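Local coordinates for flagellar brake protein YcgR (Klebsiella pneumoniae, PDB 5KEC) that binds the second messenger c-di-GMP and, as the type 3 fimbriae regulator MrkH, probably activates transcription of fimbrial genes during biofilm formation, at residues R110-P113 against R114-L117; E31-N35 against N36-I40; T153-L156 against K157-S160; H213-D216 against Q217-I220; K13-I16 against I17-R21. All coordinates share one frame; numbering follows the deposited sequence.

Interaction 1 (R110-P113 against R114-L117); sequences RRDP and RFRL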
loop_
_atom_site.group_PDB
_atom_site.type_symbol
_atom_site.label_atom_id
_atom_site.label_comp_id
_atom_site.label_asym_id
_atom_site.label_seq_id
_atom_site.Cartn_x
_atom_site.Cartn_y
_atom_site.Cartn_z
ATOM N N ARG B 110 10.101 8.333 6.326
ATOM C CA ARG B 110 9.551 7.841 5.073
ATOM C C ARG B 110 8.944 6.460 5.292
ATOM O O ARG B 110 9.661 5.490 5.525
ATOM C CB ARG B 110 10.650 7.760 4.014
ATOM C CG ARG B 110 10.192 7.121 2.723
ATOM C CD ARG B 110 11.360 6.660 1.865
ATOM N NE ARG B 110 10.860 6.023 0.655
ATOM C CZ ARG B 110 10.494 6.692 -0.430
ATOM N NH1 ARG B 110 10.588 8.015 -0.451
ATOM N NH2 ARG B 110 10.034 6.043 -1.490
ATOM N N ARG B 111 7.621 6.369 5.230
ATOM C CA ARG B 111 6.950 5.096 5.472
ATOM C C ARG B 111 6.492 4.461 4.167
ATOM O O ARG B 111 5.299 4.443 3.854
ATOM C CB ARG B 111 5.758 5.276 6.413
ATOM C CG ARG B 111 6.131 5.640 7.843
ATOM C CD ARG B 111 5.639 7.033 8.197
ATOM N NE ARG B 111 5.167 7.115 9.577
ATOM C CZ ARG B 111 3.946 6.765 9.969
ATOM N NH1 ARG B 111 3.070 6.305 9.086
ATOM N NH2 ARG B 111 3.598 6.871 11.244
ATOM N N ASP B 112 7.446 3.934 3.411
ATOM C CA ASP B 112 7.150 3.355 2.112
ATOM C C ASP B 112 6.245 2.132 2.261
ATOM O O ASP B 112 6.657 1.110 2.810
ATOM C CB ASP B 112 8.453 2.990 1.399
ATOM C CG ASP B 112 8.271 2.808 -0.091
ATOM O OD1 ASP B 112 7.355 2.060 -0.495
ATOM O OD2 ASP B 112 9.038 3.427 -0.859
ATOM N N PRO B 113 4.998 2.237 1.773
ATOM C CA PRO B 113 4.005 1.166 1.919
ATOM C C PRO B 113 4.326 -0.072 1.081
ATOM O O PRO B 113 3.693 -1.113 1.268
ATOM C CB PRO B 113 2.716 1.817 1.407
ATOM C CG PRO B 113 3.184 2.854 0.447
ATOM C CD PRO B 113 4.455 3.394 1.038
ATOM N N ARG B 114 5.288 0.041 0.168
ATOM C CA ARG B 114 5.631 -1.068 -0.713
ATOM C C ARG B 114 6.510 -2.099 -0.006
ATOM O O ARG B 114 6.642 -3.231 -0.470
ATOM C CB ARG B 114 6.330 -0.553 -1.974
ATOM C CG ARG B 114 5.534 0.474 -2.765
ATOM C CD ARG B 114 6.361 1.037 -3.914
ATOM N NE ARG B 114 7.551 1.738 -3.437
ATOM C CZ ARG B 114 8.558 2.121 -4.218
ATOM N NH1 ARG B 114 8.521 1.867 -5.522
ATOM N NH2 ARG B 114 9.606 2.752 -3.698
ATOM N N PHE B 115 7.101 -1.712 1.120
ATOM C CA PHE B 115 8.025 -2.589 1.833
ATOM C C PHE B 115 7.305 -3.553 2.774
ATOM O O PHE B 115 6.313 -3.189 3.411
ATOM C CB PHE B 115 9.056 -1.771 2.614
ATOM C CG PHE B 115 10.157 -1.203 1.756
ATOM C CD1 PHE B 115 11.356 -1.884 1.600
ATOM C CD2 PHE B 115 9.990 0.008 1.102
ATOM C CE1 PHE B 115 12.370 -1.362 0.815
ATOM C CE2 PHE B 115 11.003 0.533 0.315
ATOM C CZ PHE B 115 12.193 -0.156 0.173
ATOM N N ARG B 116 7.816 -4.780 2.854
ATOM C CA ARG B 116 7.249 -5.799 3.732
ATOM C C ARG B 116 8.341 -6.444 4.579
ATOM O O ARG B 116 9.489 -6.549 4.152
ATOM C CB ARG B 116 6.478 -6.852 2.922
ATOM C CG ARG B 116 5.251 -6.294 2.195
ATOM C CD ARG B 116 4.511 -7.358 1.385
ATOM N NE ARG B 116 5.418 -8.133 0.540
ATOM C CZ ARG B 116 5.859 -7.742 -0.652
ATOM N NH1 ARG B 116 5.478 -6.574 -1.152
ATOM N NH2 ARG B 116 6.686 -8.517 -1.345
ATOM N N LEU B 117 7.976 -6.876 5.781
ATOM C CA LEU B 117 8.949 -7.378 6.748
ATOM C C LEU B 117 9.168 -8.892 6.679
ATOM O O LEU B 117 8.224 -9.674 6.776
ATOM C CB LEU B 117 8.525 -6.969 8.159
ATOM C CG LEU B 117 9.429 -7.367 9.325
ATOM C CD1 LEU B 117 10.848 -6.859 9.109
ATOM C CD2 LEU B 117 8.852 -6.825 10.624
#
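Two torsions set up the grip between Asp112 and Arg114: the carboxylate carbon CG of Asp112 stands anti to its own nitrogen (chi1 -161°), which sets CG beside the carbonyl carbon and brings OD1 to the backbone N of Arg114, and the Arg114 chain bends at chi3 (-62°) to curl back on the acid. Arg110 to Arg114 match the RxxxR element of PilZ proteins, and a type I beta turn from Asp112 to Phe115 carries its second half. Arg114 takes the acid side-on. Its NE gives a bond of 3.0 Å to Asp112 OD1 on the syn lone pair, and its NH2 reaches Asp112 OD2, with the two flat groups nearly coplanar. OD1 has a second donor on its anti lone pair, the backbone N of Arg114, while OD2 also receives NH2 of Arg110 at 2.9 Å. Each oxygen is therefore held twice, which fixes the rotation of the carboxylate. In the ligand-bound protein Arg110, Arg111 and Arg114 contact c-di-GMP; in this apo form the Arg110 and Arg114 guanidinium groups are instead bound to carboxylates, Asp112 for both and Glu31 of strand 29-34 for Arg110. The turn's own bond, Phe115 N to Asp112 O, is weak at 3.3 Å. Beside it the Phe115 ring presents its edge to the acid, CD2 lying 3.4 Å from Asp112 CB.

Interaction 2 (E31-N35 against N36-I40); sequences EIFFN and NTSII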
loop_
_atom_site.group_PDB
_atom_site.type_symbol
_atom_site.label_atom_id
_atom_site.label_comp_id
_atom_site.label_asym_id
_atom_site.label_seq_id
_atom_site.Cartn_x
_atom_site.Cartn_y
_atom_site.Cartn_z
ATOM N N GLU B 31 5.007 12.204 -4.042
ATOM C CA GLU B 31 5.251 10.798 -4.340
ATOM C C GLU B 31 3.951 10.002 -4.298
ATOM O O GLU B 31 3.224 10.040 -3.308
ATOM C CB GLU B 31 6.261 10.204 -3.362
ATOM C CG GLU B 31 6.767 8.832 -3.774
ATOM C CD GLU B 31 8.032 8.429 -3.036
ATOM O OE1 GLU B 31 8.433 9.143 -2.092
ATOM O OE2 GLU B 31 8.631 7.398 -3.411
ATOM N N ILE B 32 3.670 9.283 -5.380
ATOM C CA ILE B 32 2.447 8.499 -5.510
ATOM C C ILE B 32 2.786 7.018 -5.501
ATOM O O ILE B 32 3.565 6.555 -6.338
ATOM C CB ILE B 32 1.745 8.810 -6.844
ATOM C CG1 ILE B 32 1.795 10.314 -7.135
ATOM C CG2 ILE B 32 0.320 8.266 -6.845
ATOM C CD1 ILE B 32 1.239 10.697 -8.500
ATOM N N PHE B 33 2.209 6.277 -4.559
ATOM C CA PHE B 33 2.441 4.840 -4.469
ATOM C C PHE B 33 1.232 4.066 -4.972
ATOM O O PHE B 33 0.097 4.377 -4.619
ATOM C CB PHE B 33 2.709 4.414 -3.021
ATOM C CG PHE B 33 3.908 5.061 -2.406
ATOM C CD1 PHE B 33 5.176 4.547 -2.621
ATOM C CD2 PHE B 33 3.768 6.175 -1.593
ATOM C CE1 PHE B 33 6.284 5.141 -2.044
ATOM C CE2 PHE B 33 4.878 6.773 -1.015
ATOM C CZ PHE B 33 6.134 6.254 -1.242
ATOM N N PHE B 34 1.477 3.062 -5.804
ATOM C CA PHE B 34 0.445 2.081 -6.124
ATOM C C PHE B 34 1.083 0.744 -6.441
ATOM O O PHE B 34 1.976 0.658 -7.284
ATOM C CB PHE B 34 -0.462 2.548 -7.269
ATOM C CG PHE B 34 0.265 3.248 -8.379
ATOM C CD1 PHE B 34 0.613 2.572 -9.533
ATOM C CD2 PHE B 34 0.591 4.587 -8.272
ATOM C CE1 PHE B 34 1.277 3.213 -10.553
ATOM C CE2 PHE B 34 1.254 5.234 -9.290
ATOM C CZ PHE B 34 1.597 4.545 -10.432
ATOM N N ASN B 35 0.635 -0.291 -5.739
ATOM C CA ASN B 35 1.152 -1.635 -5.944
ATOM C C ASN B 35 2.667 -1.706 -5.741
ATOM O O ASN B 35 3.165 -1.550 -4.628
ATOM C CB ASN B 35 0.770 -2.128 -7.342
ATOM C CG ASN B 35 -0.715 -1.964 -7.633
ATOM O OD1 ASN B 35 -1.552 -2.108 -6.741
ATOM N ND2 ASN B 35 -1.046 -1.659 -8.885
ATOM N N ASN B 36 3.390 -1.927 -6.833
ATOM C CA ASN B 36 4.836 -2.096 -6.799
ATOM C C ASN B 36 5.562 -0.781 -7.035
ATOM O O ASN B 36 6.768 -0.660 -6.797
ATOM C CB ASN B 36 5.244 -3.070 -7.901
ATOM C CG ASN B 36 6.132 -4.174 -7.397
ATOM O OD1 ASN B 36 6.060 -4.553 -6.227
ATOM N ND2 ASN B 36 6.981 -4.703 -8.276
ATOM N N THR B 37 4.809 0.202 -7.510
ATOM C CA THR B 37 5.388 1.365 -8.159
ATOM C C THR B 37 5.301 2.641 -7.337
ATOM O O THR B 37 4.379 2.837 -6.551
ATOM C CB THR B 37 4.709 1.603 -9.522
ATOM O OG1 THR B 37 4.784 0.405 -10.305
ATOM C CG2 THR B 37 5.376 2.748 -10.275
ATOM N N SER B 38 6.282 3.508 -7.542
ATOM C CA SER B 38 6.299 4.827 -6.941
ATOM C C SER B 38 6.769 5.805 -7.997
ATOM O O SER B 38 7.785 5.577 -8.656
ATOM C CB SER B 38 7.247 4.853 -5.744
ATOM O OG SER B 38 7.624 6.174 -5.424
ATOM N N ILE B 39 6.024 6.885 -8.185
ATOM C CA ILE B 39 6.480 7.925 -9.094
ATOM C C ILE B 39 6.572 9.262 -8.370
ATOM O O ILE B 39 5.833 9.523 -7.424
ATOM C CB ILE B 39 5.584 8.046 -10.345
ATOM C CG1 ILE B 39 4.351 8.894 -10.050
ATOM C CG2 ILE B 39 5.183 6.665 -10.855
ATOM C CD1 ILE B 39 3.420 9.024 -11.228
ATOM N N ILE B 40 7.509 10.093 -8.804
ATOM C CA ILE B 40 7.630 11.435 -8.268
ATOM C C ILE B 40 7.215 12.408 -9.351
ATOM O O ILE B 40 7.635 12.283 -10.506
ATOM C CB ILE B 40 9.074 11.759 -7.867
ATOM C CG1 ILE B 40 9.590 10.752 -6.839
ATOM C CG2 ILE B 40 9.171 13.184 -7.326
ATOM C CD1 ILE B 40 8.952 10.881 -5.486
#
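Ser38 OG donates to Glu31 OE2 over only 2.6 Å, meeting the anti lone pair of that oxygen. The extended Glu31 side chain has its CG anti to the backbone N (chi1 -169°), which carries the carboxylate diagonally across to Ser38, two residues from its pair partner Ile40. The same carboxylate is gripped from beyond the hairpin as well: Arg110 makes a salt bridge to OE2, and NE2 of His70 is bonded to OE1. With both oxygens taken, the buried acid is satisfied and its charge is probably balanced. Ile40 closes over the aliphatic part, its CD1 touching Glu31 CG at 3.5 Å. Strands 29-34 and 37-46 form a beta hairpin of the N-terminal YcgR-like domain, closed by a type II' turn from Phe34 to Thr37 with Asn35 and Asn36 at its corners. Phe34 and Thr37 pair next to the turn through Thr37 N to Phe34 O at 2.9 Å and the return bond from Phe34 N to Thr37 O. Ile32 and Ile39 form the next hydrogen-bonded pair. On the face that carries these four residues, Ile32 CD1 and Ile39 CD1 lie side by side, 3.9 Å apart. The Phe34 side chain lies alongside Thr37, with Phe34 CE1 3.9 Å from Thr37 CB. On the other face, Phe33 CD1 packs against Ser38 CB at 3.8 Å, and the ring continues onto Asp112, Pro113 and Arg114.

Interaction 3 (T153-L156 against K157-S160); sequences TPNL and KFLS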
loop_
_atom_site.group_PDB
_atom_site.type_symbol
_atom_site.label_atom_id
_atom_site.label_comp_id
_atom_site.label_asym_id
_atom_site.label_seq_id
_atom_site.Cartn_x
_atom_site.Cartn_y
_atom_site.Cartn_z
ATOM N N THR B 153 4.151 -25.057 -5.814
ATOM C CA THR B 153 3.097 -25.613 -6.660
ATOM C C THR B 153 1.868 -24.710 -6.725
ATOM O O THR B 153 0.796 -25.071 -6.242
ATOM C CB THR B 153 2.658 -27.003 -6.166
ATOM O OG1 THR B 153 2.331 -26.935 -4.772
ATOM C CG2 THR B 153 3.771 -28.019 -6.366
ATOM N N PRO B 154 2.019 -23.525 -7.327
ATOM C CA PRO B 154 0.878 -22.612 -7.434
ATOM C C PRO B 154 -0.154 -23.096 -8.453
ATOM O O PRO B 154 0.198 -23.780 -9.421
ATOM C CB PRO B 154 1.520 -21.315 -7.927
ATOM C CG PRO B 154 2.732 -21.769 -8.694
ATOM C CD PRO B 154 3.243 -22.971 -7.935
ATOM N N ASN B 155 -1.415 -22.759 -8.213
ATOM C CA ASN B 155 -2.460 -22.933 -9.208
ATOM C C ASN B 155 -2.586 -21.606 -9.948
ATOM O O ASN B 155 -3.387 -20.743 -9.577
ATOM C CB ASN B 155 -3.782 -23.299 -8.537
ATOM C CG ASN B 155 -4.762 -23.957 -9.494
ATOM O OD1 ASN B 155 -4.708 -23.735 -10.707
ATOM N ND2 ASN B 155 -5.658 -24.776 -8.954
ATOM N N LEU B 156 -1.779 -21.440 -10.991
ATOM C CA LEU B 156 -1.581 -20.124 -11.589
ATOM C C LEU B 156 -2.839 -19.434 -12.110
ATOM O O LEU B 156 -2.941 -18.206 -12.064
ATOM C CB LEU B 156 -0.504 -20.189 -12.675
ATOM C CG LEU B 156 0.909 -20.371 -12.125
ATOM C CD1 LEU B 156 1.918 -20.545 -13.256
ATOM C CD2 LEU B 156 1.282 -19.192 -11.246
ATOM N N LYS B 157 -3.798 -20.208 -12.605
ATOM C CA LYS B 157 -4.982 -19.603 -13.196
ATOM C C LYS B 157 -5.834 -18.853 -12.168
ATOM O O LYS B 157 -6.670 -18.030 -12.530
ATOM C CB LYS B 157 -5.814 -20.643 -13.940
ATOM C CG LYS B 157 -6.468 -21.682 -13.060
ATOM C CD LYS B 157 -7.232 -22.672 -13.916
ATOM C CE LYS B 157 -7.958 -23.702 -13.071
ATOM N NZ LYS B 157 -8.798 -24.592 -13.926
ATOM N N PHE B 158 -5.613 -19.122 -10.885
ATOM C CA PHE B 158 -6.354 -18.425 -9.835
ATOM C C PHE B 158 -5.552 -17.282 -9.238
ATOM O O PHE B 158 -5.982 -16.640 -8.276
ATOM C CB PHE B 158 -6.770 -19.396 -8.739
ATOM C CG PHE B 158 -7.775 -20.405 -9.191
ATOM C CD1 PHE B 158 -7.421 -21.732 -9.356
ATOM C CD2 PHE B 158 -9.072 -20.020 -9.477
ATOM C CE1 PHE B 158 -8.353 -22.661 -9.785
ATOM C CE2 PHE B 158 -10.000 -20.944 -9.907
ATOM C CZ PHE B 158 -9.640 -22.264 -10.060
ATOM N N LEU B 159 -4.384 -17.033 -9.822
ATOM C CA LEU B 159 -3.445 -16.068 -9.281
ATOM C C LEU B 159 -3.097 -14.980 -10.288
ATOM O O LEU B 159 -1.995 -14.434 -10.265
ATOM C CB LEU B 159 -2.172 -16.785 -8.830
ATOM C CG LEU B 159 -2.394 -17.930 -7.843
ATOM C CD1 LEU B 159 -1.091 -18.649 -7.534
ATOM C CD2 LEU B 159 -3.035 -17.406 -6.567
ATOM N N SER B 160 -4.032 -14.663 -11.173
ATOM C CA SER B 160 -3.803 -13.599 -12.143
ATOM C C SER B 160 -3.897 -12.242 -11.456
ATOM O O SER B 160 -4.445 -12.131 -10.362
ATOM C CB SER B 160 -4.807 -13.688 -13.292
ATOM O OG SER B 160 -6.104 -13.294 -12.880
HETATM O O HOH W 1 -3.441 -23.204 -13.214
#
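Asn155 and Phe158 run side by side in the same direction, with the amide plane turned almost square (82°) to the ring. The amide carbon CG of Asn155 meets the ring's edge 3.5 Å from CD1 of Phe158, while the aliphatic CG of Lys157 covers part of one ring face, offset toward the rim. Further out, the Phe158 ring stacks with that of His129. Asn155 OD1 also takes a water, which donates to it at 2.9 Å and accepts from Lys157 N, bridging the Asn155 side chain to the backbone. Asn155 ND2 makes a weak bond to Glu133. Away from the amide, Leu159 points back at Pro154, CD1 to CB at 3.8 Å, and both lean on strand 199-210. The backbone bonds Phe158 N to Asn155 O (3.0 Å) and Leu159 N to Leu156 O (2.9 Å) each span three residues, the spacing of the short 3-10 turn that this loop makes between strands 146-151 and 164-171.

Interaction 4 (H213-D216 against Q217-I220); sequences HLDD and QRRI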
loop_
_atom_site.group_PDB
_atom_site.type_symbol
_atom_site.label_atom_id
_atom_site.label_comp_id
_atom_site.label_asym_id
_atom_site.label_seq_id
_atom_site.Cartn_x
_atom_site.Cartn_y
_atom_site.Cartn_z
ATOM N N HIS B 213 -12.567 -6.559 9.249
ATOM C CA HIS B 213 -12.809 -5.657 10.368
ATOM C C HIS B 213 -11.551 -4.874 10.691
ATOM O O HIS B 213 -10.452 -5.250 10.279
ATOM C CB HIS B 213 -13.218 -6.430 11.626
ATOM C CG HIS B 213 -14.114 -7.599 11.362
ATOM N ND1 HIS B 213 -13.652 -8.786 10.836
ATOM C CD2 HIS B 213 -15.440 -7.767 11.568
ATOM C CE1 HIS B 213 -14.658 -9.635 10.721
ATOM N NE2 HIS B 213 -15.754 -9.041 11.159
ATOM N N LEU B 214 -11.710 -3.793 11.444
ATOM C CA LEU B 214 -10.562 -3.112 12.020
ATOM C C LEU B 214 -9.867 -4.043 12.998
ATOM O O LEU B 214 -8.651 -4.003 13.145
ATOM C CB LEU B 214 -10.983 -1.836 12.751
ATOM C CG LEU B 214 -11.028 -0.549 11.928
ATOM C CD1 LEU B 214 -12.200 -0.583 10.961
ATOM C CD2 LEU B 214 -11.104 0.663 12.848
ATOM N N ASP B 215 -10.651 -4.872 13.678
ATOM C CA ASP B 215 -10.098 -5.809 14.645
ATOM C C ASP B 215 -9.051 -6.694 13.983
ATOM O O ASP B 215 -8.017 -7.003 14.577
ATOM C CB ASP B 215 -11.200 -6.667 15.272
ATOM C CG ASP B 215 -11.895 -5.970 16.429
ATOM O OD1 ASP B 215 -11.373 -4.941 16.910
ATOM O OD2 ASP B 215 -12.960 -6.459 16.868
ATOM N N ASP B 216 -9.324 -7.100 12.748
ATOM C CA ASP B 216 -8.383 -7.925 12.002
ATOM C C ASP B 216 -7.102 -7.159 11.688
ATOM O O ASP B 216 -6.002 -7.663 11.899
ATOM C CB ASP B 216 -9.029 -8.456 10.722
ATOM C CG ASP B 216 -10.109 -9.470 11.005
ATOM O OD1 ASP B 216 -10.071 -10.073 12.101
ATOM O OD2 ASP B 216 -10.991 -9.667 10.142
ATOM N N GLN B 217 -7.250 -5.930 11.205
ATOM C CA GLN B 217 -6.095 -5.090 10.913
ATOM C C GLN B 217 -5.285 -4.774 12.170
ATOM O O GLN B 217 -4.054 -4.755 12.135
ATOM C CB GLN B 217 -6.532 -3.802 10.221
ATOM C CG GLN B 217 -5.417 -2.793 10.029
ATOM C CD GLN B 217 -5.954 -1.420 9.681
ATOM O OE1 GLN B 217 -6.412 -1.184 8.562
ATOM N NE2 GLN B 217 -5.917 -0.510 10.646
ATOM N N ARG B 218 -5.974 -4.523 13.280
ATOM C CA ARG B 218 -5.288 -4.255 14.540
ATOM C C ARG B 218 -4.462 -5.458 14.968
ATOM O O ARG B 218 -3.336 -5.309 15.447
ATOM C CB ARG B 218 -6.280 -3.891 15.643
ATOM C CG ARG B 218 -6.668 -2.417 15.678
ATOM C CD ARG B 218 -7.297 -2.069 17.022
ATOM N NE ARG B 218 -7.602 -0.647 17.156
ATOM C CZ ARG B 218 -8.818 -0.128 17.027
ATOM N NH1 ARG B 218 -9.851 -0.914 16.757
ATOM N NH2 ARG B 218 -9.001 1.177 17.168
ATOM N N ARG B 219 -5.022 -6.652 14.801
ATOM C CA ARG B 219 -4.278 -7.862 15.116
ATOM C C ARG B 219 -3.029 -7.949 14.248
ATOM O O ARG B 219 -1.948 -8.284 14.736
ATOM C CB ARG B 219 -5.152 -9.103 14.954
ATOM C CG ARG B 219 -6.194 -9.255 16.054
ATOM C CD ARG B 219 -7.122 -10.421 15.766
ATOM N NE ARG B 219 -6.454 -11.708 15.933
ATOM C CZ ARG B 219 -6.937 -12.863 15.486
ATOM N NH1 ARG B 219 -8.089 -12.894 14.826
ATOM N NH2 ARG B 219 -6.256 -13.986 15.684
ATOM N N ILE B 220 -3.174 -7.637 12.963
ATOM C CA ILE B 220 -2.025 -7.642 12.060
ATOM C C ILE B 220 -0.977 -6.619 12.498
ATOM O O ILE B 220 0.224 -6.887 12.460
ATOM C CB ILE B 220 -2.444 -7.349 10.600
ATOM C CG1 ILE B 220 -3.260 -8.508 10.031
ATOM C CG2 ILE B 220 -1.224 -7.110 9.735
ATOM C CD1 ILE B 220 -2.500 -9.800 9.958
#
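Asp216 and Ile220 mark the tight side of this start of helix 214-234: Ile220 N bonds to Asp216 O at 3.0 Å, and CG1 of Ile220 lies 3.4 Å from the same carbonyl oxygen. Both side chains face inward onto Ile178 of strand 177-193 and onto Phe211. The opposite behaviour is seen at Leu214, Asp215 and Arg218, which are exposed, although the backbone bond Arg218 N to Leu214 O is short, 2.7 Å. Arg218 stretches its chain back along the helix, yet NH1 stops 4.3 Å from Asp215 OD1, beyond a salt bridge. Arg219 keeps a similar distance from Asp216: its chain bends at chi3 (71°) and the guanidinium goes to the backbone oxygen of Tyr175 instead, with a weak bond to that of Glu177. At the N-cap, His213 sends ND1 to Asp216 OD2 over 2.9 Å; the acid lies in the ring plane, but the ring comes to it from above the carboxylate plane. Asp216, in the first turn close to the positive end of the helix dipole and receiving the ND1 proton of His213, would probably remain ionised.

Interaction 5 (K13-I16 against I17-R21); sequences KYEI and IAIFR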
loop_
_atom_site.group_PDB
_atom_site.type_symbol
_atom_site.label_atom_id
_atom_site.label_comp_id
_atom_site.label_asym_id
_atom_site.label_seq_id
_atom_site.Cartn_x
_atom_site.Cartn_y
_atom_site.Cartn_z
ATOM N N LYS B 13 -10.203 21.510 6.937
ATOM C CA LYS B 13 -10.310 21.643 5.495
ATOM C C LYS B 13 -9.556 22.875 4.990
ATOM O O LYS B 13 -8.893 22.825 3.956
ATOM C CB LYS B 13 -11.781 21.735 5.092
ATOM C CG LYS B 13 -12.020 21.931 3.607
ATOM C CD LYS B 13 -13.273 22.766 3.382
ATOM C CE LYS B 13 -14.454 22.220 4.181
ATOM N NZ LYS B 13 -15.609 23.167 4.229
ATOM N N TYR B 14 -9.660 23.982 5.720
ATOM C CA TYR B 14 -9.040 25.225 5.276
ATOM C C TYR B 14 -7.519 25.139 5.326
ATOM O O TYR B 14 -6.834 25.589 4.406
ATOM C CB TYR B 14 -9.548 26.414 6.096
ATOM C CG TYR B 14 -11.049 26.576 6.042
ATOM C CD1 TYR B 14 -11.663 27.173 4.950
ATOM C CD2 TYR B 14 -11.856 26.119 7.079
ATOM C CE1 TYR B 14 -13.039 27.319 4.893
ATOM C CE2 TYR B 14 -13.233 26.262 7.032
ATOM C CZ TYR B 14 -13.818 26.862 5.937
ATOM O OH TYR B 14 -15.187 27.003 5.886
ATOM N N GLU B 15 -6.986 24.567 6.399
ATOM C CA GLU B 15 -5.544 24.389 6.487
ATOM C C GLU B 15 -5.066 23.447 5.382
ATOM O O GLU B 15 -4.051 23.701 4.740
ATOM C CB GLU B 15 -5.136 23.849 7.855
ATOM C CG GLU B 15 -3.629 23.848 8.067
ATOM C CD GLU B 15 -3.222 23.280 9.411
ATOM O OE1 GLU B 15 -4.114 22.799 10.143
ATOM O OE2 GLU B 15 -2.011 23.314 9.734
ATOM N N ILE B 16 -5.808 22.367 5.147
ATOM C CA ILE B 16 -5.403 21.381 4.145
ATOM C C ILE B 16 -5.350 21.998 2.750
ATOM O O ILE B 16 -4.379 21.795 2.006
ATOM C CB ILE B 16 -6.316 20.143 4.147
ATOM C CG1 ILE B 16 -6.005 19.264 5.359
ATOM C CG2 ILE B 16 -6.130 19.345 2.859
ATOM C CD1 ILE B 16 -7.180 18.366 5.772
ATOM N N ILE B 17 -6.388 22.753 2.403
ATOM C CA ILE B 17 -6.402 23.466 1.132
ATOM C C ILE B 17 -5.210 24.412 1.070
ATOM O O ILE B 17 -4.465 24.415 0.093
ATOM C CB ILE B 17 -7.716 24.243 0.920
ATOM C CG1 ILE B 17 -8.886 23.274 0.799
ATOM C CG2 ILE B 17 -7.633 25.100 -0.330
ATOM C CD1 ILE B 17 -10.251 23.959 0.687
ATOM N N ALA B 18 -5.024 25.199 2.129
ATOM C CA ALA B 18 -3.911 26.141 2.213
ATOM C C ALA B 18 -2.557 25.460 2.022
ATOM O O ALA B 18 -1.667 26.012 1.371
ATOM C CB ALA B 18 -3.944 26.884 3.541
ATOM N N ILE B 19 -2.400 24.267 2.597
ATOM C CA ILE B 19 -1.142 23.530 2.486
ATOM C C ILE B 19 -0.906 23.043 1.061
ATOM O O ILE B 19 0.213 23.137 0.538
ATOM C CB ILE B 19 -1.081 22.337 3.463
ATOM C CG1 ILE B 19 -0.798 22.830 4.886
ATOM C CG2 ILE B 19 -0.008 21.343 3.032
ATOM C CD1 ILE B 19 -1.083 21.786 5.966
ATOM N N PHE B 20 -1.955 22.538 0.422
ATOM C CA PHE B 20 -1.813 22.074 -0.956
ATOM C C PHE B 20 -1.435 23.215 -1.900
ATOM O O PHE B 20 -0.540 23.067 -2.737
ATOM C CB PHE B 20 -3.072 21.337 -1.431
ATOM C CG PHE B 20 -3.029 19.859 -1.173
ATOM C CD1 PHE B 20 -3.139 19.364 0.115
ATOM C CD2 PHE B 20 -2.867 18.963 -2.221
ATOM C CE1 PHE B 20 -3.085 18.003 0.356
ATOM C CE2 PHE B 20 -2.810 17.599 -1.987
ATOM C CZ PHE B 20 -2.921 17.117 -0.697
ATOM N N ARG B 21 -2.104 24.355 -1.749
ATOM C CA ARG B 21 -1.820 25.524 -2.573
ATOM C C ARG B 21 -0.374 25.984 -2.440
ATOM O O ARG B 21 0.243 26.399 -3.421
ATOM C CB ARG B 21 -2.765 26.673 -2.233
ATOM C CG ARG B 21 -4.206 26.437 -2.656
ATOM C CD ARG B 21 -5.019 27.711 -2.512
ATOM N NE ARG B 21 -6.407 27.537 -2.930
ATOM C CZ ARG B 21 -6.817 27.594 -4.193
ATOM N NH1 ARG B 21 -5.940 27.808 -5.168
ATOM N NH2 ARG B 21 -8.103 27.430 -4.486
#
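Helix 13-25 belongs to the N-terminal YcgR-like domain, with Ile16 and Phe20 turned inward, and residues 13-21 are its first two and a half turns. Four backbone bonds carry it from one half to the other, each from a donor four residues on: Ile17 N to Lys13 O (2.9 Å), Ala18 N to Tyr14 O, Ile19 N to Glu15 O (2.8 Å) and Phe20 N to Ile16 O. Side chains at the same spacing then line up in pairs that point the same way. In the inward pair, CG2 of Ile16 stands anti to the backbone N and faces forward along the helix, 4.1 Å from CD1 of Phe20, whose ring turns an edge to the Ile16 carbonyl with CD1 at 3.3 Å from that oxygen. Glu15 and Ile19 form the second pair: the extended glutamate (chi1 -171°) lays its CG against CD1 of Ile19 at 3.9 Å, and its OE2 goes on to a salt bridge with Lys10. In the third, Lys13 CG touches CD1 of Ile17 at 4.0 Å, the methylenes doing the packing while the bent chain takes its ammonium away. Toward the sheet, Ile16, Ile19 and Phe20 rest on Leu104 of strand 104-107; Phe20 meets Phe78 edge-to-face and Phe51 at an inclined angle, and reaches Leu43 and Val46 of strand 37-46.

In the fold
Interactions 1 and 2 touch: the arginine loop between the two beta domains is tied to the hairpin by the Arg110–Glu31 salt bridge and by Phe33 packing on Asp112, so the charge network runs through both. The hairpin itself is partly buried, the loop nearer the surface. Interaction 5 precedes the hairpin in the same N-terminal domain but relies on apolar side chains and helix bonds. Interactions 3 and 4 belong to the other beta domain, one a surface 3-10 turn with a bridging water in a loop between its strands, the other at the start of the helix after its last strand. Interactions 3 and 5 lie farthest apart, centres about 45 Å, on opposite sides of the chain's centre.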